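DTDP-4-amino-4,6-dideoxyglucose formyltransferase (Shewanella sp. FDAARGOS_354, PDB 6V2T) probably transfers a formyl group from a folate cofactor to the sugar amine of dTDP-4-amino-4,6-dideoxyglucose, a step in making lipopolysaccharide O-antigen sugars. Local coordinates at residues F133-K138 with V163-W168; S213-L218 with R237-G242; D48-V53 with D188-L193. One frame throughout, in Å; residues are numbered along the deposited sequence.

Contact 1. Residues F133-K138 with V163-W168; sequences FSIINK and VPIFEW. With NA (sodium ion), chain J; EDO (1,2-ethanediol), chain I.
Ile165 reaches Ser134 and Ile135 with its two branches. Its CG1 lies anti to the carbonyl carbon (chi1 -57°) and the chain runs on extended, which carries CD1 to within 3.6 Å of Ser134 CB. Its other branch, CG2, meets Ile135 CG1 at 4.0 Å, and the two isoleucine side chains cross at about a right angle. The hydroxyl of Ser134 turns to other partners, Asn125 ND2 and the carbonyl of Lys139. The contact belongs to the formyltransferase domain. Beside the mixed sheet, it joins the end of helix 130-137 to the loop that leads from strand 157-163, an outermost strand, into helix 171-194. Val141 of the neighbouring strand touches both Ser134 and Ile165. Lys138 follows the helix with positive phi. Its chain bends at chi2 (-51°) and folds back, and NZ gives a 2.8 Å hydrogen bond to Ile135 O, nearly in line with the C=O bond. NZ also forms a salt bridge with Asp234. A 1,2-ethanediol, probably from the crystallisation liquor, lies between the two segments. Lys138 NZ donates to O1 and O2 of the diol, and Arg237 NH2 also holds it. The diol O1 is 3.5 Å from Ile165 CG2. Further along the loop, Phe166 CB sits over the centre of one face of the Trp168 ring. Trp168 O binds sodium at 2.2 Å, alongside Asn173, Ala263 and two waters.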
# COMPACT_ATOMS: atom_id res chain seq x y z
N PHE B 133 1.53 17.04 -7.30
CA PHE B 133 0.92 18.39 -7.08
C PHE B 133 -0.51 18.41 -7.63
O PHE B 133 -1.38 18.85 -6.93
CB PHE B 133 1.83 19.47 -7.65
CG PHE B 133 3.15 19.52 -6.92
CD1 PHE B 133 3.25 20.18 -5.71
CD2 PHE B 133 4.26 18.85 -7.41
CE1 PHE B 133 4.46 20.18 -5.02
CE2 PHE B 133 5.44 18.81 -6.69
CZ PHE B 133 5.54 19.52 -5.52
N SER B 134 -0.79 17.86 -8.81
CA SER B 134 -2.17 17.92 -9.35
C SER B 134 -3.13 17.16 -8.41
O SER B 134 -4.30 17.61 -8.30
CB SER B 134 -2.27 17.42 -10.77
OG SER B 134 -1.76 18.39 -11.66
N ILE B 135 -2.72 16.02 -7.84
CA ILE B 135 -3.67 15.18 -7.06
C ILE B 135 -4.17 16.04 -5.90
O ILE B 135 -5.34 15.93 -5.53
CB ILE B 135 -3.02 13.86 -6.58
CG1 ILE B 135 -3.05 12.82 -7.70
CG2 ILE B 135 -3.67 13.34 -5.30
CD1 ILE B 135 -2.07 11.63 -7.53
N ILE B 136 -3.27 16.83 -5.34
CA ILE B 136 -3.52 17.72 -4.20
C ILE B 136 -4.22 19.01 -4.64
O ILE B 136 -5.22 19.35 -3.99
CB ILE B 136 -2.22 18.03 -3.47
CG1 ILE B 136 -1.60 16.76 -2.88
CG2 ILE B 136 -2.45 19.08 -2.41
CD1 ILE B 136 -0.15 16.93 -2.52
N ASN B 137 -3.70 19.72 -5.66
CA ASN B 137 -4.19 21.11 -5.93
C ASN B 137 -5.24 21.12 -7.06
O ASN B 137 -5.67 22.19 -7.41
CB ASN B 137 -3.06 22.10 -6.17
CG ASN B 137 -2.23 21.84 -7.42
OD1 ASN B 137 -2.69 21.27 -8.43
ND2 ASN B 137 -1.01 22.32 -7.36
N LYS B 138 -5.56 19.97 -7.66
CA LYS B 138 -6.67 19.77 -8.61
C LYS B 138 -6.44 20.52 -9.92
O LYS B 138 -7.34 20.43 -10.79
CB LYS B 138 -8.00 20.21 -7.96
CG LYS B 138 -8.25 19.64 -6.58
CD LYS B 138 -8.11 18.10 -6.49
CE LYS B 138 -8.16 17.56 -5.07
NZ LYS B 138 -8.07 16.08 -5.08
N VAL B 163 -4.82 14.35 -19.14
CA VAL B 163 -5.29 13.02 -18.70
C VAL B 163 -6.11 13.28 -17.45
O VAL B 163 -5.85 14.23 -16.69
CB VAL B 163 -4.15 12.00 -18.49
CG1 VAL B 163 -3.17 12.00 -19.64
CG2 VAL B 163 -3.44 12.21 -17.18
N PRO B 164 -7.19 12.49 -17.27
CA PRO B 164 -8.05 12.62 -16.11
C PRO B 164 -7.31 12.12 -14.87
O PRO B 164 -6.40 11.31 -15.00
CB PRO B 164 -9.26 11.73 -16.46
CG PRO B 164 -8.68 10.66 -17.37
CD PRO B 164 -7.59 11.37 -18.15
N ILE B 165 -7.66 12.70 -13.73
CA ILE B 165 -7.30 12.20 -12.37
C ILE B 165 -8.58 11.74 -11.68
O ILE B 165 -9.52 12.55 -11.57
CB ILE B 165 -6.60 13.28 -11.55
CG1 ILE B 165 -5.35 13.77 -12.28
CG2 ILE B 165 -6.26 12.74 -10.16
CD1 ILE B 165 -4.57 14.77 -11.49
N PHE B 166 -8.57 10.53 -11.14
CA PHE B 166 -9.70 9.97 -10.36
C PHE B 166 -9.41 10.09 -8.86
O PHE B 166 -8.20 10.18 -8.47
CB PHE B 166 -9.97 8.56 -10.85
CG PHE B 166 -10.15 8.45 -12.35
CD1 PHE B 166 -11.23 9.05 -12.98
CD2 PHE B 166 -9.24 7.76 -13.13
CE1 PHE B 166 -11.41 8.95 -14.35
CE2 PHE B 166 -9.41 7.67 -14.51
CZ PHE B 166 -10.49 8.27 -15.12
N GLU B 167 -10.48 10.10 -8.06
CA GLU B 167 -10.49 10.09 -6.57
C GLU B 167 -9.56 9.00 -6.03
O GLU B 167 -8.98 9.18 -4.97
CB GLU B 167 -11.91 9.77 -6.07
CG GLU B 167 -12.70 10.97 -5.56
CD GLU B 167 -12.03 12.33 -5.62
OE1 GLU B 167 -11.28 12.65 -4.68
OE2 GLU B 167 -12.30 13.09 -6.57
N TRP B 168 -9.55 7.85 -6.71
CA TRP B 168 -8.88 6.61 -6.22
C TRP B 168 -7.47 6.48 -6.83
O TRP B 168 -6.90 5.39 -6.74
CB TRP B 168 -9.70 5.38 -6.57
CG TRP B 168 -9.98 5.24 -8.03
CD1 TRP B 168 -9.25 4.57 -8.98
CD2 TRP B 168 -11.13 5.75 -8.70
NE1 TRP B 168 -9.87 4.66 -10.20
CE2 TRP B 168 -11.02 5.38 -10.06
CE3 TRP B 168 -12.23 6.50 -8.29
CZ2 TRP B 168 -11.97 5.75 -11.01
CZ3 TRP B 168 -13.17 6.86 -9.23
CH2 TRP B 168 -13.05 6.48 -10.56
NA NA J . -5.60 3.61 -6.98
C1 EDO I . -9.40 13.71 -8.08
O1 EDO I . -8.16 13.95 -7.42
C2 EDO I . -10.22 14.93 -7.99
O2 EDO I . -10.25 15.41 -6.64
O HOH W 1 -6.22 2.46 -8.81
O HOH W 2 -3.91 2.53 -5.58

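Contact 2. Residues S213-L218 with R237-G242; sequences SDFKAL and RALSHG. With 0FX (dTDP-4-amino-4,6-dideoxyglucose), chain G; EDO (1,2-ethanediol), chain I.
Phe215 has CG anti to its backbone N (chi1 175°), and Leu239 has CG anti to its carbonyl carbon (chi1 -71°). These torsions bring the ends of the two side chains together. They slide past each other in opposite directions, with Phe215 CE1 3.8 Å from Leu239 CD2. The methyl approaches the ring obliquely. This is apolar packing between helix 212-219 and the turn that ends helix 229-238, in the C-terminal part of the chain, which belongs to the N-formyltransferase dimerization family. Leu218 adds a second point of contact. Its CB is 4.3 Å from Leu239 CD2, while the other methyl, Leu239 CD1, lies 3.3 Å from the backbone Leu218 O. Helix 130-137 packs against the same cluster, with Phe133 and Ile136 on Leu218. Phe129 of the sugar-nucleotide pocket meets the Phe215 ring edge-to-face.

Arg237 and His241 serve different sites. Arg237 is extended from CG to NE. Its NE pairs with Asp234, and NH1 bonds to Asp169 O. A 1,2-ethanediol has its O1 in the guanidinium plane, at the edge, and Arg237 NH2 donates to this O1 in a 2.8 Å bond with an N-H...O angle of 165°. Further along, His241 belongs to the pocket for dTDP-4-amino-4,6-dideoxyglucose. Ser171 OG is hydrogen-bonded to its ND1, which helps to fix the ring's rotation. The ligand's deoxyribose rests against one face of the His241 ring, with C1 3.4 Å above the plane and over its centre.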
# COMPACT_ATOMS: atom_id res chain seq x y z
N SER B 213 12.52 20.89 -3.87
CA SER B 213 12.38 21.21 -2.43
C SER B 213 10.89 21.36 -2.05
O SER B 213 10.53 21.09 -0.89
CB SER B 213 13.22 22.42 -2.08
OG SER B 213 12.70 23.58 -2.69
N ASP B 214 10.01 21.72 -2.99
CA ASP B 214 8.56 21.78 -2.70
C ASP B 214 8.09 20.33 -2.48
O ASP B 214 7.34 20.10 -1.54
CB ASP B 214 7.82 22.56 -3.78
CG ASP B 214 8.42 23.95 -3.93
OD1 ASP B 214 8.49 24.67 -2.91
OD2 ASP B 214 8.91 24.26 -5.01
N PHE B 215 8.55 19.38 -3.31
CA PHE B 215 8.18 17.95 -3.15
C PHE B 215 8.64 17.47 -1.78
O PHE B 215 7.83 16.94 -1.02
CB PHE B 215 8.78 17.11 -4.28
CG PHE B 215 8.52 15.63 -4.11
CD1 PHE B 215 7.24 15.12 -4.27
CD2 PHE B 215 9.53 14.77 -3.70
CE1 PHE B 215 6.99 13.77 -4.06
CE2 PHE B 215 9.28 13.42 -3.53
CZ PHE B 215 8.01 12.92 -3.71
N LYS B 216 9.93 17.66 -1.46
CA LYS B 216 10.53 17.25 -0.17
C LYS B 216 9.74 17.83 1.01
O LYS B 216 9.46 17.07 1.95
CB LYS B 216 12.01 17.63 -0.15
CG LYS B 216 12.84 16.81 -1.11
CD LYS B 216 14.33 17.10 -1.10
CE LYS B 216 15.11 15.99 -1.78
NZ LYS B 216 16.46 16.43 -2.18
N ALA B 217 9.29 19.08 0.94
CA ALA B 217 8.47 19.71 2.00
C ALA B 217 7.14 18.97 2.17
O ALA B 217 6.73 18.75 3.33
CB ALA B 217 8.25 21.19 1.73
N LEU B 218 6.45 18.62 1.07
CA LEU B 218 5.14 17.93 1.13
C LEU B 218 5.31 16.60 1.84
O LEU B 218 4.36 16.11 2.48
CB LEU B 218 4.61 17.62 -0.27
CG LEU B 218 3.73 18.67 -0.93
CD1 LEU B 218 3.31 18.15 -2.29
CD2 LEU B 218 2.53 19.00 -0.06
N ARG B 237 -2.23 9.74 -0.88
CA ARG B 237 -2.30 9.09 -2.23
C ARG B 237 -1.41 9.82 -3.23
O ARG B 237 -0.72 9.11 -4.03
CB ARG B 237 -3.75 8.87 -2.69
CG ARG B 237 -4.44 10.08 -3.31
CD ARG B 237 -5.91 9.71 -3.48
NE ARG B 237 -6.73 10.87 -3.79
CZ ARG B 237 -6.98 11.37 -5.00
NH1 ARG B 237 -6.49 10.83 -6.10
NH2 ARG B 237 -7.75 12.43 -5.08
N ALA B 238 -1.28 11.16 -3.13
CA ALA B 238 -0.41 11.98 -4.00
C ALA B 238 1.05 11.56 -3.80
O ALA B 238 1.81 11.63 -4.75
CB ALA B 238 -0.55 13.46 -3.68
N LEU B 239 1.41 11.18 -2.58
CA LEU B 239 2.80 10.90 -2.14
C LEU B 239 3.09 9.38 -2.20
O LEU B 239 4.20 8.96 -1.85
CB LEU B 239 2.97 11.46 -0.73
CG LEU B 239 2.99 12.99 -0.67
CD1 LEU B 239 3.21 13.48 0.76
CD2 LEU B 239 4.05 13.60 -1.60
N SER B 240 2.14 8.60 -2.70
CA SER B 240 2.25 7.13 -2.83
C SER B 240 2.55 6.77 -4.27
O SER B 240 1.75 7.11 -5.16
CB SER B 240 1.06 6.44 -2.29
OG SER B 240 0.90 6.81 -0.93
N HIS B 241 3.71 6.18 -4.50
CA HIS B 241 4.16 5.82 -5.86
C HIS B 241 5.02 4.57 -5.74
O HIS B 241 6.25 4.72 -5.58
CB HIS B 241 4.91 6.97 -6.51
CG HIS B 241 5.17 6.81 -7.97
ND1 HIS B 241 4.62 7.69 -8.91
CD2 HIS B 241 5.92 5.91 -8.66
CE1 HIS B 241 5.02 7.31 -10.12
NE2 HIS B 241 5.83 6.22 -10.00
N GLY B 242 4.38 3.42 -5.81
CA GLY B 242 5.05 2.10 -5.73
C GLY B 242 5.86 2.02 -4.44
O GLY B 242 5.31 2.37 -3.39
O4P 0FX G . 9.55 11.23 -14.83
P2 0FX G . 10.99 10.72 -14.75
O3P 0FX G . 11.52 10.26 -16.08
O1G 0FX G . 11.78 12.02 -14.35
C1G 0FX G . 12.87 12.43 -15.17
C2G 0FX G . 13.98 12.79 -14.20
O2G 0FX G . 14.41 11.69 -13.37
C3G 0FX G . 13.43 13.89 -13.31
O3G 0FX G . 14.52 14.31 -12.46
C4G 0FX G . 12.84 15.05 -14.13
N4A 0FX G . 12.10 15.94 -13.24
C5G 0FX G . 11.88 14.63 -15.24
C6G 0FX G . 11.53 15.83 -16.15
O5G 0FX G . 12.48 13.57 -15.98
OPP 0FX G . 11.45 9.37 -13.82
P 0FX G . 11.50 9.67 -12.29
O1P 0FX G . 12.42 10.68 -11.79
O2P 0FX G . 11.93 8.39 -11.62
O5 0FX G . 10.07 9.87 -11.64
C5 0FX G . 8.97 9.12 -12.08
C4 0FX G . 7.92 9.19 -10.96
O4 0FX G . 8.33 8.46 -9.80
C3 0FX G . 7.66 10.60 -10.41
O3 0FX G . 6.79 11.35 -11.24
C2 0FX G . 7.12 10.36 -8.97
C1 0FX G . 7.84 9.03 -8.63
N11 0FX G . 8.95 9.29 -7.73
C61 0FX G . 10.23 9.37 -8.15
C51 0FX G . 11.25 9.59 -7.23
C5A 0FX G . 12.69 9.70 -7.70
C21 0FX G . 8.65 9.42 -6.43
O21 0FX G . 7.35 9.33 -6.04
N31 0FX G . 9.60 9.65 -5.50
C41 0FX G . 10.91 9.74 -5.88
O41 0FX G . 11.85 10.03 -4.93
C1 EDO I . -9.40 13.71 -8.08
O1 EDO I . -8.16 13.95 -7.42
C2 EDO I . -10.22 14.93 -7.99
O2 EDO I . -10.25 15.41 -6.64

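Contact 3. Residues D48-V53 with D188-L193; sequences DKFQSV and DHLADL
The loop between helix 33-45 and strand 53-60 packs here on helix 171-194, far from the sugar-nucleotide pocket. The loop ends in a type I beta turn from Phe50 to Val53, closed by a 3.1 Å hydrogen bond from Val53 N to Phe50 O. Phe50 carries the contact. Its CG lies anti to the carbonyl carbon (chi1 -67°). The bond to CB is directed toward the helix, and CZ is the atom that reaches it, 3.7 Å from Ala191 CA and 4.0 Å from Ala191 CB. Ala191 CA lies at the ring edge, near its plane. The small alanine side chain lets the ring come close to the helix backbone. Leu190 CD2 approaches the same ring obliquely, 4.4 Å from Phe50 CE1. Lys49 CB lies over one face of the ring, and Phe55 meets it edge-to-face. Leu190 also rests on Leu42 and Val43 of helix 33-45.

His189 and Asp192 are linked within the helix. His189 ND1 donates to Asp192 OD2 at 2.8 Å, with an angle of 165°. The acceptor sits in the imidazole plane and uses its anti lone pair. This bond fixes the ring's rotation, and Phe159 stacks on the ring. Asp192 OD1 has a second partner, Asn197 ND2. Adjacent parallel strands 24-30 and 53-60, with helix 33-45 between, form a beta-alpha-beta crossover of the Rossmann-like formyltransferase domain. The contact fastens its last loop to helix 171-194.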
# COMPACT_ATOMS: atom_id res chain seq x y z
N ASP B 48 10.29 4.74 -42.87
CA ASP B 48 9.90 5.22 -44.23
C ASP B 48 9.80 6.75 -44.25
O ASP B 48 9.66 7.32 -45.35
CB ASP B 48 8.57 4.58 -44.68
CG ASP B 48 7.38 4.88 -43.78
OD1 ASP B 48 7.57 4.96 -42.55
OD2 ASP B 48 6.26 5.02 -44.32
N LYS B 49 9.82 7.40 -43.07
CA LYS B 49 9.72 8.88 -42.92
C LYS B 49 11.11 9.43 -42.65
O LYS B 49 11.27 10.65 -42.77
CB LYS B 49 8.81 9.27 -41.75
CG LYS B 49 7.46 8.59 -41.68
CD LYS B 49 6.32 9.44 -42.19
CE LYS B 49 4.97 8.94 -41.75
NZ LYS B 49 4.12 10.07 -41.30
N PHE B 50 12.07 8.59 -42.27
CA PHE B 50 13.34 9.00 -41.61
C PHE B 50 14.54 8.50 -42.40
O PHE B 50 15.64 8.41 -41.82
CB PHE B 50 13.40 8.51 -40.16
CG PHE B 50 12.40 9.15 -39.22
CD1 PHE B 50 11.73 8.40 -38.27
CD2 PHE B 50 12.12 10.51 -39.29
CE1 PHE B 50 10.80 8.98 -37.41
CE2 PHE B 50 11.20 11.09 -38.42
CZ PHE B 50 10.53 10.33 -37.49
N GLN B 51 14.34 8.25 -43.70
CA GLN B 51 15.41 7.94 -44.68
C GLN B 51 16.61 8.85 -44.42
O GLN B 51 17.73 8.33 -44.35
CB GLN B 51 14.89 8.11 -46.11
CG GLN B 51 15.18 6.93 -47.03
CD GLN B 51 14.40 5.69 -46.66
OE1 GLN B 51 14.79 4.57 -47.00
NE2 GLN B 51 13.28 5.87 -45.97
N SER B 52 16.38 10.16 -44.24
CA SER B 52 17.46 11.19 -44.18
C SER B 52 17.60 11.79 -42.77
O SER B 52 18.27 12.85 -42.65
CB SER B 52 17.23 12.28 -45.19
OG SER B 52 16.83 11.75 -46.45
N VAL B 53 17.07 11.13 -41.73
CA VAL B 53 17.25 11.58 -40.31
C VAL B 53 17.98 10.48 -39.54
O VAL B 53 17.46 9.35 -39.54
CB VAL B 53 15.90 11.89 -39.65
CG1 VAL B 53 16.10 12.50 -38.27
CG2 VAL B 53 15.02 12.78 -40.52
N ASP B 188 1.73 9.78 -32.84
CA ASP B 188 1.07 10.77 -33.71
C ASP B 188 2.02 11.89 -34.18
O ASP B 188 1.75 12.42 -35.27
CB ASP B 188 -0.17 11.35 -33.01
CG ASP B 188 -1.29 10.33 -32.84
OD1 ASP B 188 -2.31 10.66 -32.19
OD2 ASP B 188 -1.14 9.22 -33.36
N HIS B 189 3.07 12.26 -33.44
CA HIS B 189 3.77 13.56 -33.67
C HIS B 189 5.29 13.51 -33.65
O HIS B 189 5.88 14.58 -33.84
CB HIS B 189 3.29 14.61 -32.66
CG HIS B 189 1.84 14.92 -32.80
ND1 HIS B 189 1.30 15.25 -34.02
CD2 HIS B 189 0.83 14.93 -31.91
CE1 HIS B 189 -0.00 15.49 -33.86
NE2 HIS B 189 -0.30 15.31 -32.58
N LEU B 190 5.94 12.35 -33.51
CA LEU B 190 7.42 12.37 -33.50
C LEU B 190 7.92 12.93 -34.84
O LEU B 190 8.74 13.82 -34.82
CB LEU B 190 7.99 10.98 -33.21
CG LEU B 190 9.51 10.90 -33.28
CD1 LEU B 190 10.15 11.78 -32.22
CD2 LEU B 190 10.01 9.47 -33.16
N ALA B 191 7.43 12.43 -35.99
CA ALA B 191 7.83 12.91 -37.33
C ALA B 191 7.54 14.42 -37.42
O ALA B 191 8.43 15.15 -37.89
CB ALA B 191 7.09 12.16 -38.43
N ASP B 192 6.35 14.82 -36.99
CA ASP B 192 5.86 16.22 -37.00
C ASP B 192 6.86 17.11 -36.26
O ASP B 192 7.18 18.18 -36.79
CB ASP B 192 4.49 16.35 -36.36
CG ASP B 192 3.34 15.82 -37.20
OD1 ASP B 192 3.51 15.70 -38.42
OD2 ASP B 192 2.27 15.56 -36.60
N LEU B 193 7.35 16.67 -35.10
CA LEU B 193 8.32 17.41 -34.25
C LEU B 193 9.62 17.59 -35.02
O LEU B 193 10.18 18.72 -35.10
CB LEU B 193 8.64 16.62 -32.98
CG LEU B 193 7.53 16.57 -31.94
CD1 LEU B 193 8.00 15.79 -30.71
CD2 LEU B 193 7.09 17.99 -31.60

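Overall arrangement
Contacts 1 and 2 are neighbours, with centres about 13 Å apart. Both involve the end of a helix. They touch where Ile135 packs on Ala238, and Lys138 and Arg237 are both hydrogen-bonded to one 1,2-ethanediol. Contact 3 stands alone, its centre about 34 Å from that of contact 1 and about 37 Å from that of contact 2. Helix 171-194 relates it to contact 1: it supplies one side of contact 3 and packs on Ile135 and Val163 with its first half. All three contacts have apolar, largely buried centres. Their polar surroundings differ. Contact 1 leads to a sodium site, contact 2 to the bound nucleotide, and contact 3 to a histidine-carboxylate pair within a helix.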